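Local coordinates for cytoplasmic protein (PDB 7LPO), which probably hydrolyses steryl beta-glucosides, as a sterylglucosidase of glycoside hydrolase family 5, at residues V8-T12 against L443-A447; S23-F28 against N514-L518; F136-M140 against D260-I264; E422-Q428 against R446-H452. All coordinates share one frame; numbering follows the deposited sequence.

Contact 1: residues V8-T12 against L443-A447; sequences VSPVT and LKGRA
Val11 pushes its CG2 methyl against the aliphatic stem of Arg446, and this is the more enclosed part of the contact, the arginine being buried. CG2 lies 3.5 Å from Arg446 CB and 3.7 Å from Arg446 CD, so it rests on the bend that the arginine makes at chi2 (141°). With CG1 anti to the backbone N (chi1 -172°), Val11 spreads its two methyls over different partners: CG2 faces Arg446 and the Lys444 carbonyl, while CG1 meets Lys444. Both long side chains run at about a right angle to the valine.

The other half of the contact is just as close in places but more exposed to solvent. The ring of Pro10 lies against the backbone of a type I' turn, Leu443 to Arg446, with its CG 3.4 Å from Gly445 O and its CB 3.5 Å from Lys444 O. The loose part is at Lys444, which reaches past Val11 with its chain extended beyond CG; it is the CD methylene that meets Val11 CG1, at 4.0 Å. No hydrogen bond links the two segments. The N-terminal loop instead holds its own shape through Ser9 OG, which accepts from Val11 N (2.9 Å) and from Thr12 N (3.0 Å, nearly straight at 172°), an ST turn and an ST motif on one oxygen.

Glu422 ties the loop down further, its carboxylate taking hydrogen bonds with the hydroxyls of Ser9 and Thr12. Helix 400-419 contributes Arg417, which touches Val11, Lys444 and Arg446, and the turn itself carries the chain from helix 440-443 into strand 447-449.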
# COMPACT_ATOMS: atom_id res chain seq x y z
N VAL A 8 -15.52 -21.04 -18.53
CA VAL A 8 -15.06 -19.98 -19.42
C VAL A 8 -14.94 -18.68 -18.64
O VAL A 8 -15.68 -18.43 -17.67
CB VAL A 8 -15.99 -19.79 -20.64
CG1 VAL A 8 -16.05 -21.07 -21.47
CG2 VAL A 8 -17.38 -19.36 -20.20
N SER A 9 -14.01 -17.84 -19.07
CA SER A 9 -13.78 -16.57 -18.41
C SER A 9 -15.00 -15.66 -18.56
O SER A 9 -15.63 -15.63 -19.62
CB SER A 9 -12.55 -15.89 -19.01
OG SER A 9 -12.68 -14.48 -18.98
N PRO A 10 -15.36 -14.91 -17.52
CA PRO A 10 -16.43 -13.92 -17.66
C PRO A 10 -16.00 -12.68 -18.42
O PRO A 10 -16.86 -11.88 -18.79
CB PRO A 10 -16.80 -13.58 -16.21
CG PRO A 10 -15.53 -13.79 -15.45
CD PRO A 10 -14.74 -14.87 -16.18
N VAL A 11 -14.70 -12.49 -18.67
CA VAL A 11 -14.21 -11.32 -19.39
C VAL A 11 -14.16 -11.57 -20.89
O VAL A 11 -14.66 -10.77 -21.69
CB VAL A 11 -12.82 -10.91 -18.86
CG1 VAL A 11 -12.38 -9.58 -19.46
CG2 VAL A 11 -12.81 -10.83 -17.33
N THR A 12 -13.57 -12.70 -21.29
CA THR A 12 -13.35 -13.02 -22.69
C THR A 12 -14.27 -14.11 -23.22
O THR A 12 -14.45 -14.20 -24.44
CB THR A 12 -11.91 -13.50 -22.88
OG1 THR A 12 -11.76 -14.76 -22.19
CG2 THR A 12 -10.93 -12.47 -22.34
N LEU A 443 -15.89 -4.01 -15.00
CA LEU A 443 -15.50 -5.06 -14.06
C LEU A 443 -15.55 -6.43 -14.72
O LEU A 443 -14.60 -7.22 -14.62
CB LEU A 443 -16.41 -5.03 -12.84
CG LEU A 443 -16.32 -3.80 -11.94
CD1 LEU A 443 -17.32 -3.92 -10.81
CD2 LEU A 443 -14.92 -3.64 -11.41
N LYS A 444 -16.67 -6.74 -15.38
CA LYS A 444 -16.84 -7.97 -16.17
C LYS A 444 -16.59 -9.21 -15.32
O LYS A 444 -15.98 -10.18 -15.78
CB LYS A 444 -15.93 -7.96 -17.39
CG LYS A 444 -16.29 -6.93 -18.46
CD LYS A 444 -15.48 -7.14 -19.75
CE LYS A 444 -15.86 -6.13 -20.83
NZ LYS A 444 -14.94 -6.18 -22.01
N GLY A 445 -17.06 -9.18 -14.08
CA GLY A 445 -16.99 -10.35 -13.22
C GLY A 445 -15.60 -10.80 -12.85
O GLY A 445 -15.40 -11.97 -12.53
N ARG A 446 -14.63 -9.90 -12.86
CA ARG A 446 -13.26 -10.30 -12.57
C ARG A 446 -12.56 -9.14 -11.85
O ARG A 446 -11.75 -8.41 -12.41
CB ARG A 446 -12.51 -10.69 -13.85
CG ARG A 446 -11.21 -11.39 -13.59
CD ARG A 446 -10.96 -12.52 -14.59
NE ARG A 446 -9.67 -13.14 -14.31
CZ ARG A 446 -9.46 -14.02 -13.34
NH1 ARG A 446 -10.49 -14.39 -12.57
NH2 ARG A 446 -8.26 -14.53 -13.13
N ALA A 447 -12.87 -9.02 -10.55
CA ALA A 447 -12.39 -7.90 -9.76
C ALA A 447 -12.28 -8.31 -8.30
O ALA A 447 -12.80 -9.35 -7.89
CB ALA A 447 -13.32 -6.69 -9.92

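Contact 2: residues S23-F28 against N514-L518; sequences SSTLHF and NYPTL
Two irregular loops meet here by close carbon-to-oxygen and carbon-to-ring packing, with water as the polar link between them: residues 23-28 lead into the short strand 28-29, while the loop at 514-518 joins helix 490-512 to strand 518-522. The direct contact contains no hydrogen bond. Pro516 is the centre of it. Its CB sits over the middle of the Phe28 ring, 4.0 Å from the centroid and 8° off the ring normal, a CH-pi contact made almost straight down onto the face. The next corner of the proline, CG, approaches Phe28 CD1 at 3.7 Å, and Leu518 CD1 lies more loosely at the ring edge.

Further round its ring, Pro516 meets oxygens: CD is 3.0 Å from Thr25 O, and the Ser23 hydroxyl, which is bonded to Ala447 O, lies beside CG and CD. The Tyr515 ring presents its edge to Ser23 O, which lies in the ring plane 3.4 Å from CD1. At the exposed end Leu26 brings CG and CD1 against Asn514 OD1, each at 3.4 Å; with CG anti to the carbonyl carbon (chi1 -77°), the branch swings back toward the other loop.

Two waters supply the bridges. One accepts from Leu26 N and donates to Asn514 OD1; the other donates to Leu26 O and accepts from Thr517 N at 3.0 Å. Ser449 forms backbone hydrogen bonds with both Pro516 and Leu518, so the second loop runs beside strand 447-449. This is consistent with a (beta/alpha)8 barrel of the family 5 type, 514-518 being the loop from helix into strand.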
# COMPACT_ATOMS: atom_id res chain seq x y z
N SER A 23 -12.58 -14.84 -9.66
CA SER A 23 -12.73 -13.66 -8.82
C SER A 23 -14.10 -13.07 -9.14
O SER A 23 -14.24 -11.90 -9.50
CB SER A 23 -11.59 -12.67 -9.07
OG SER A 23 -11.51 -11.73 -8.01
N SER A 24 -15.11 -13.93 -9.03
CA SER A 24 -16.47 -13.70 -9.47
C SER A 24 -17.48 -13.80 -8.34
O SER A 24 -18.68 -13.58 -8.57
CB SER A 24 -16.83 -14.74 -10.54
OG SER A 24 -16.36 -16.02 -10.15
N THR A 25 -17.05 -14.17 -7.15
CA THR A 25 -17.90 -14.37 -6.00
C THR A 25 -17.19 -13.73 -4.80
O THR A 25 -16.14 -13.08 -4.95
CB THR A 25 -18.16 -15.87 -5.77
OG1 THR A 25 -16.95 -16.46 -5.26
CG2 THR A 25 -18.57 -16.56 -7.05
N LEU A 26 -17.73 -13.97 -3.61
CA LEU A 26 -17.15 -13.39 -2.41
C LEU A 26 -15.78 -13.95 -2.06
O LEU A 26 -15.13 -13.42 -1.15
CB LEU A 26 -18.09 -13.59 -1.22
CG LEU A 26 -19.27 -12.62 -1.24
CD1 LEU A 26 -20.34 -13.07 -0.25
CD2 LEU A 26 -18.79 -11.21 -0.95
N HIS A 27 -15.34 -15.01 -2.73
CA HIS A 27 -14.04 -15.60 -2.47
C HIS A 27 -13.40 -16.00 -3.78
O HIS A 27 -14.08 -16.41 -4.73
CB HIS A 27 -14.14 -16.84 -1.58
CG HIS A 27 -14.91 -16.62 -0.33
ND1 HIS A 27 -14.31 -16.27 0.86
CD2 HIS A 27 -16.24 -16.70 -0.07
CE1 HIS A 27 -15.24 -16.14 1.80
NE2 HIS A 27 -16.42 -16.40 1.26
N PHE A 28 -12.07 -15.88 -3.82
CA PHE A 28 -11.30 -16.47 -4.89
C PHE A 28 -11.58 -17.97 -4.93
O PHE A 28 -11.73 -18.62 -3.89
CB PHE A 28 -9.80 -16.25 -4.66
CG PHE A 28 -9.37 -14.81 -4.72
CD1 PHE A 28 -9.59 -14.05 -5.85
CD2 PHE A 28 -8.68 -14.25 -3.66
CE1 PHE A 28 -9.15 -12.73 -5.91
CE2 PHE A 28 -8.25 -12.93 -3.71
CZ PHE A 28 -8.48 -12.17 -4.84
N ASN A 514 -20.58 -9.01 -5.45
CA ASN A 514 -20.10 -10.24 -4.82
C ASN A 514 -18.72 -10.56 -5.38
O ASN A 514 -18.54 -11.32 -6.33
CB ASN A 514 -21.10 -11.37 -5.04
CG ASN A 514 -22.22 -11.33 -4.02
OD1 ASN A 514 -22.13 -11.97 -2.96
ND2 ASN A 514 -23.26 -10.57 -4.32
N TYR A 515 -17.73 -9.93 -4.77
CA TYR A 515 -16.34 -10.01 -5.17
C TYR A 515 -15.50 -10.25 -3.94
O TYR A 515 -15.92 -9.95 -2.81
CB TYR A 515 -15.88 -8.71 -5.85
CG TYR A 515 -16.42 -8.51 -7.24
CD1 TYR A 515 -15.96 -9.29 -8.29
CD2 TYR A 515 -17.36 -7.53 -7.50
CE1 TYR A 515 -16.44 -9.10 -9.57
CE2 TYR A 515 -17.85 -7.34 -8.78
CZ TYR A 515 -17.38 -8.13 -9.81
OH TYR A 515 -17.85 -7.96 -11.09
N PRO A 516 -14.29 -10.76 -4.10
CA PRO A 516 -13.40 -10.93 -2.95
C PRO A 516 -12.88 -9.59 -2.45
O PRO A 516 -12.96 -8.56 -3.12
CB PRO A 516 -12.25 -11.79 -3.49
CG PRO A 516 -12.73 -12.32 -4.82
CD PRO A 516 -13.71 -11.30 -5.34
N THR A 517 -12.35 -9.62 -1.23
CA THR A 517 -11.64 -8.49 -0.64
C THR A 517 -10.24 -8.94 -0.26
O THR A 517 -10.05 -10.05 0.27
CB THR A 517 -12.35 -7.96 0.60
OG1 THR A 517 -13.71 -7.62 0.28
CG2 THR A 517 -11.62 -6.72 1.13
N LEU A 518 -9.25 -8.09 -0.53
CA LEU A 518 -7.87 -8.37 -0.16
C LEU A 518 -7.28 -7.11 0.44
O LEU A 518 -7.36 -6.05 -0.18
CB LEU A 518 -7.07 -8.84 -1.37
CG LEU A 518 -5.61 -9.27 -1.20
CD1 LEU A 518 -5.17 -10.12 -2.38
CD2 LEU A 518 -4.72 -8.07 -1.06
O HOH W 1 -20.68 -14.81 -3.70
O HOH W 2 -12.40 -12.39 0.03

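Contact 3: residues F136-M140 against D260-I264; sequences FRVFM and DECVI
Parallel strands 137-143 and 263-267 begin their pairing here, neighbours in the barrel expected of a family 5 glycoside hydrolase. Val138 is the bridging residue, opposite Val263. It grips the other strand at both backbone ends: Val138 N donates to Cys262 O (2.8 Å), arriving above the carbonyl plane, and Val138 O accepts from Ile264 N at 2.7 Å, nearly along the C=O axis. Val263 CA adds a CA-H...O contact to the same Val138 oxygen.

The side chains fall on two faces. On that of Val138 and Val263, the Cys262 sulfur lies 3.8 Å from Val138 CG2, and Met140 crosses Val263 at about a right angle, its CG 3.9 Å from CG1. Across the sheet, Ile264 turns CG2 to the Arg137 CD methylene at 4.1 Å. Arg137 bends at chi2 (-63°), which brings its guanidinium to the carbonyls of Asp260 and Glu261; there Asp260 O lies at the edge of the group, while the bond from NH1 goes to His19 O. A water donates to both Phe136 O and Glu261 O, bridging the two chain segments just before the strands.

Helix 118-133 lies over the valine face through Leu128, which touches Val138, Met140 and Val263. Strand 98-104 flanks 137-143 on its other edge, and Phe139 stacks with Phe426 of strand 424-427.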
# COMPACT_ATOMS: atom_id res chain seq x y z
N PHE A 136 4.45 -18.51 -6.34
CA PHE A 136 3.72 -17.34 -5.87
C PHE A 136 2.68 -16.89 -6.89
O PHE A 136 2.91 -16.95 -8.10
CB PHE A 136 4.68 -16.18 -5.59
CG PHE A 136 5.46 -16.35 -4.34
CD1 PHE A 136 4.86 -16.15 -3.11
CD2 PHE A 136 6.79 -16.73 -4.39
CE1 PHE A 136 5.57 -16.33 -1.95
CE2 PHE A 136 7.51 -16.90 -3.23
CZ PHE A 136 6.89 -16.71 -2.01
N ARG A 137 1.54 -16.43 -6.39
CA ARG A 137 0.66 -15.56 -7.15
C ARG A 137 1.09 -14.12 -6.90
O ARG A 137 1.56 -13.78 -5.81
CB ARG A 137 -0.81 -15.74 -6.76
CG ARG A 137 -1.31 -17.18 -6.81
CD ARG A 137 -1.26 -17.79 -8.22
NE ARG A 137 -2.05 -19.02 -8.23
CZ ARG A 137 -2.79 -19.45 -9.25
NH1 ARG A 137 -2.84 -18.76 -10.39
NH2 ARG A 137 -3.48 -20.58 -9.13
N VAL A 138 0.95 -13.27 -7.92
CA VAL A 138 1.42 -11.90 -7.86
C VAL A 138 0.36 -10.97 -8.43
O VAL A 138 -0.27 -11.30 -9.45
CB VAL A 138 2.74 -11.72 -8.64
CG1 VAL A 138 3.14 -10.25 -8.69
CG2 VAL A 138 3.87 -12.56 -8.07
N PHE A 139 0.15 -9.81 -7.79
CA PHE A 139 -0.54 -8.72 -8.46
C PHE A 139 0.32 -7.46 -8.37
O PHE A 139 1.09 -7.26 -7.42
CB PHE A 139 -1.99 -8.50 -7.94
CG PHE A 139 -2.12 -7.96 -6.55
CD1 PHE A 139 -2.00 -8.79 -5.47
CD2 PHE A 139 -2.45 -6.64 -6.35
CE1 PHE A 139 -2.16 -8.30 -4.19
CE2 PHE A 139 -2.61 -6.14 -5.08
CZ PHE A 139 -2.47 -6.97 -3.99
N MET A 140 0.25 -6.67 -9.44
CA MET A 140 1.18 -5.58 -9.68
C MET A 140 0.67 -4.29 -9.05
O MET A 140 -0.51 -3.94 -9.19
CB MET A 140 1.36 -5.37 -11.18
CG MET A 140 1.70 -6.62 -11.98
SD MET A 140 3.21 -7.43 -11.41
CE MET A 140 4.50 -6.41 -11.90
N ASP A 260 -1.80 -14.78 -15.40
CA ASP A 260 -2.88 -15.59 -14.83
C ASP A 260 -2.38 -16.74 -13.97
O ASP A 260 -2.94 -17.00 -12.90
CB ASP A 260 -3.78 -16.10 -15.96
CG ASP A 260 -4.36 -14.96 -16.79
OD1 ASP A 260 -4.74 -13.93 -16.18
OD2 ASP A 260 -4.42 -15.08 -18.04
N GLU A 261 -1.33 -17.44 -14.42
CA GLU A 261 -0.74 -18.48 -13.59
C GLU A 261 0.06 -17.87 -12.44
O GLU A 261 0.07 -18.40 -11.33
CB GLU A 261 0.15 -19.38 -14.44
CG GLU A 261 0.87 -20.46 -13.64
CD GLU A 261 1.58 -21.49 -14.52
OE1 GLU A 261 1.67 -21.27 -15.76
OE2 GLU A 261 2.04 -22.51 -13.98
N CYS A 262 0.76 -16.77 -12.71
CA CYS A 262 1.52 -16.07 -11.67
C CYS A 262 0.96 -14.67 -11.45
O CYS A 262 0.42 -14.39 -10.38
CB CYS A 262 3.00 -16.03 -12.04
SG CYS A 262 4.00 -15.06 -10.90
N VAL A 263 1.05 -13.79 -12.45
CA VAL A 263 0.54 -12.43 -12.35
C VAL A 263 -0.97 -12.50 -12.57
O VAL A 263 -1.43 -12.66 -13.69
CB VAL A 263 1.21 -11.49 -13.36
CG1 VAL A 263 0.58 -10.11 -13.30
CG2 VAL A 263 2.71 -11.43 -13.10
N ILE A 264 -1.74 -12.41 -11.49
CA ILE A 264 -3.17 -12.61 -11.62
C ILE A 264 -3.95 -11.33 -11.88
O ILE A 264 -5.11 -11.40 -12.30
CB ILE A 264 -3.72 -13.31 -10.36
CG1 ILE A 264 -3.58 -12.42 -9.12
CG2 ILE A 264 -3.00 -14.63 -10.15
CD1 ILE A 264 -4.16 -13.06 -7.83
O HOH W 3 2.62 -19.06 -9.80

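Contact 4: residues E422-Q428 against R446-H452; sequences ESIHFIQ and RACSSPH
His425, Phe426 and Ile427 pair with Ala447, Cys448 and Ser449 in parallel register, and the backbone bonds run from His425 and Ile427 to Arg446, Cys448 and Ser450. His425 N donates to Arg446 O, Cys448 N to His425 O, and Ile427 N to Cys448 O at 2.8 Å; Ser450 N continues the ladder to Ile427 O.

Arg446 gathers the charged and polar contacts. Its NE donates to Glu422 O (2.6 Å, 160°), with the oxygen close to the guanidinium plane, and Ile424 CG1 lies 3.5 Å above the centre of that group. The Glu422 carboxylate, bonded to Ser9 OG and Thr12 OG1, stays well out of the plane and probably acts on Arg446 through charge alone. The two strands and helix 440-443 form a beta-alpha-beta unit, consistent with the family 5 barrel.

Apolar packing occupies both faces. Cys448 SG approaches Phe426 CE1 obliquely at 3.8 Å, a sulfur-aromatic contact; on the other face Ile427 CD1 meets Ala447 CB.

Flat groups meet at the C-terminal end: Gln428 OE1 sits over the His452 ring, 3.1 Å from CE1, amide and ring 33° apart. Glu271 holds both, its N bonding Gln428 OE1 and its carboxylate His452 ND1. The His452 side chain is about 5 Å from a bound Tris, probably from the crystallisation liquor.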
# COMPACT_ATOMS: atom_id res chain seq x y z
N GLU A 422 -7.31 -11.38 -19.15
CA GLU A 422 -7.94 -12.02 -18.00
C GLU A 422 -7.56 -11.36 -16.67
O GLU A 422 -7.70 -11.99 -15.61
CB GLU A 422 -7.56 -13.50 -17.95
CG GLU A 422 -7.94 -14.30 -19.18
CD GLU A 422 -9.43 -14.46 -19.33
OE1 GLU A 422 -10.18 -14.03 -18.43
OE2 GLU A 422 -9.86 -15.00 -20.37
N SER A 423 -7.10 -10.12 -16.71
CA SER A 423 -6.61 -9.49 -15.49
C SER A 423 -7.72 -9.30 -14.48
O SER A 423 -8.83 -8.87 -14.80
CB SER A 423 -5.97 -8.13 -15.81
OG SER A 423 -5.60 -7.48 -14.60
N ILE A 424 -7.41 -9.61 -13.23
CA ILE A 424 -8.24 -9.20 -12.11
C ILE A 424 -7.97 -7.73 -11.83
O ILE A 424 -6.82 -7.31 -11.72
CB ILE A 424 -7.97 -10.07 -10.87
CG1 ILE A 424 -8.38 -11.52 -11.15
CG2 ILE A 424 -8.74 -9.54 -9.68
CD1 ILE A 424 -7.91 -12.51 -10.09
N HIS A 425 -9.04 -6.94 -11.76
CA HIS A 425 -8.92 -5.55 -11.34
C HIS A 425 -8.94 -5.48 -9.82
O HIS A 425 -9.97 -5.76 -9.18
CB HIS A 425 -10.06 -4.72 -11.92
CG HIS A 425 -9.94 -4.48 -13.39
ND1 HIS A 425 -8.72 -4.30 -14.01
CD2 HIS A 425 -10.88 -4.39 -14.36
CE1 HIS A 425 -8.92 -4.11 -15.30
NE2 HIS A 425 -10.21 -4.16 -15.54
N PHE A 426 -7.79 -5.15 -9.23
CA PHE A 426 -7.69 -4.91 -7.80
C PHE A 426 -7.99 -3.44 -7.58
O PHE A 426 -7.19 -2.56 -7.93
CB PHE A 426 -6.32 -5.31 -7.27
CG PHE A 426 -6.10 -6.80 -7.23
CD1 PHE A 426 -6.47 -7.53 -6.12
CD2 PHE A 426 -5.55 -7.47 -8.31
CE1 PHE A 426 -6.28 -8.89 -6.08
CE2 PHE A 426 -5.35 -8.84 -8.28
CZ PHE A 426 -5.71 -9.55 -7.16
N ILE A 427 -9.17 -3.17 -7.02
CA ILE A 427 -9.73 -1.82 -6.96
C ILE A 427 -9.35 -1.21 -5.62
O ILE A 427 -9.85 -1.63 -4.57
CB ILE A 427 -11.24 -1.84 -7.16
CG1 ILE A 427 -11.57 -2.30 -8.59
CG2 ILE A 427 -11.83 -0.47 -6.89
CD1 ILE A 427 -12.77 -3.18 -8.68
N GLN A 428 -8.46 -0.23 -5.66
CA GLN A 428 -7.97 0.44 -4.46
C GLN A 428 -8.54 1.85 -4.48
O GLN A 428 -7.95 2.76 -5.07
CB GLN A 428 -6.45 0.48 -4.41
CG GLN A 428 -5.89 0.82 -3.03
CD GLN A 428 -4.46 1.32 -3.09
OE1 GLN A 428 -4.09 2.25 -2.38
NE2 GLN A 428 -3.66 0.70 -3.94
N ARG A 446 -14.63 -9.90 -12.86
CA ARG A 446 -13.26 -10.30 -12.57
C ARG A 446 -12.56 -9.14 -11.85
O ARG A 446 -11.75 -8.41 -12.41
CB ARG A 446 -12.51 -10.69 -13.85
CG ARG A 446 -11.21 -11.39 -13.59
CD ARG A 446 -10.96 -12.52 -14.59
NE ARG A 446 -9.67 -13.14 -14.31
CZ ARG A 446 -9.46 -14.02 -13.34
NH1 ARG A 446 -10.49 -14.39 -12.57
NH2 ARG A 446 -8.26 -14.53 -13.13
N ALA A 447 -12.87 -9.02 -10.55
CA ALA A 447 -12.39 -7.90 -9.76
C ALA A 447 -12.28 -8.31 -8.30
O ALA A 447 -12.80 -9.35 -7.89
CB ALA A 447 -13.32 -6.69 -9.92
N CYS A 448 -11.61 -7.47 -7.53
CA CYS A 448 -11.36 -7.70 -6.11
C CYS A 448 -11.09 -6.35 -5.48
O CYS A 448 -10.32 -5.55 -6.02
CB CYS A 448 -10.16 -8.65 -5.91
SG CYS A 448 -9.62 -8.88 -4.18
N SER A 449 -11.74 -6.08 -4.36
CA SER A 449 -11.52 -4.84 -3.62
C SER A 449 -10.21 -4.96 -2.86
O SER A 449 -9.94 -6.00 -2.24
CB SER A 449 -12.69 -4.59 -2.67
OG SER A 449 -12.56 -3.34 -2.03
N SER A 450 -9.38 -3.92 -2.90
CA SER A 450 -8.04 -3.97 -2.32
C SER A 450 -7.76 -2.75 -1.46
O SER A 450 -6.78 -2.03 -1.67
CB SER A 450 -6.99 -4.11 -3.43
OG SER A 450 -6.99 -3.00 -4.32
N PRO A 451 -8.56 -2.52 -0.42
CA PRO A 451 -8.25 -1.43 0.50
C PRO A 451 -6.99 -1.71 1.31
O PRO A 451 -6.54 -2.85 1.45
CB PRO A 451 -9.49 -1.38 1.40
CG PRO A 451 -9.90 -2.84 1.50
CD PRO A 451 -9.61 -3.42 0.11
N HIS A 452 -6.43 -0.64 1.86
CA HIS A 452 -5.37 -0.76 2.85
C HIS A 452 -5.96 -0.51 4.24
O HIS A 452 -6.97 0.17 4.39
CB HIS A 452 -4.24 0.23 2.58
CG HIS A 452 -3.61 0.06 1.23
ND1 HIS A 452 -2.65 0.92 0.74
CD2 HIS A 452 -3.81 -0.87 0.26
CE1 HIS A 452 -2.29 0.53 -0.47
NE2 HIS A 452 -2.97 -0.56 -0.78
O HOH W 4 -12.55 -0.87 -3.05

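Overall arrangement
Contacts 3 and 4 are the buried ones, and both are parallel strand pairs in the same sheet, probably the barrel wall: strand 263-267 neighbours strand 424-427, linked by Ile264 O to Ile424 N. Backbone hydrogen bonds dominate, two in contact 3 and a longer ladder in contact 4. Contact 2 is partly buried and trades that ladder for ring packing and bridging waters, yet it borders contact 4 through Leu518 N to Ser449 O. Contact 1 lies at the surface, some 25 Å between its centre and that of the chain, and relies on aliphatic packing. It shares Arg446 and Ala447 with contact 4, while Ser23 of contact 2 bonds Ala447 O, making strand 447-449 common ground.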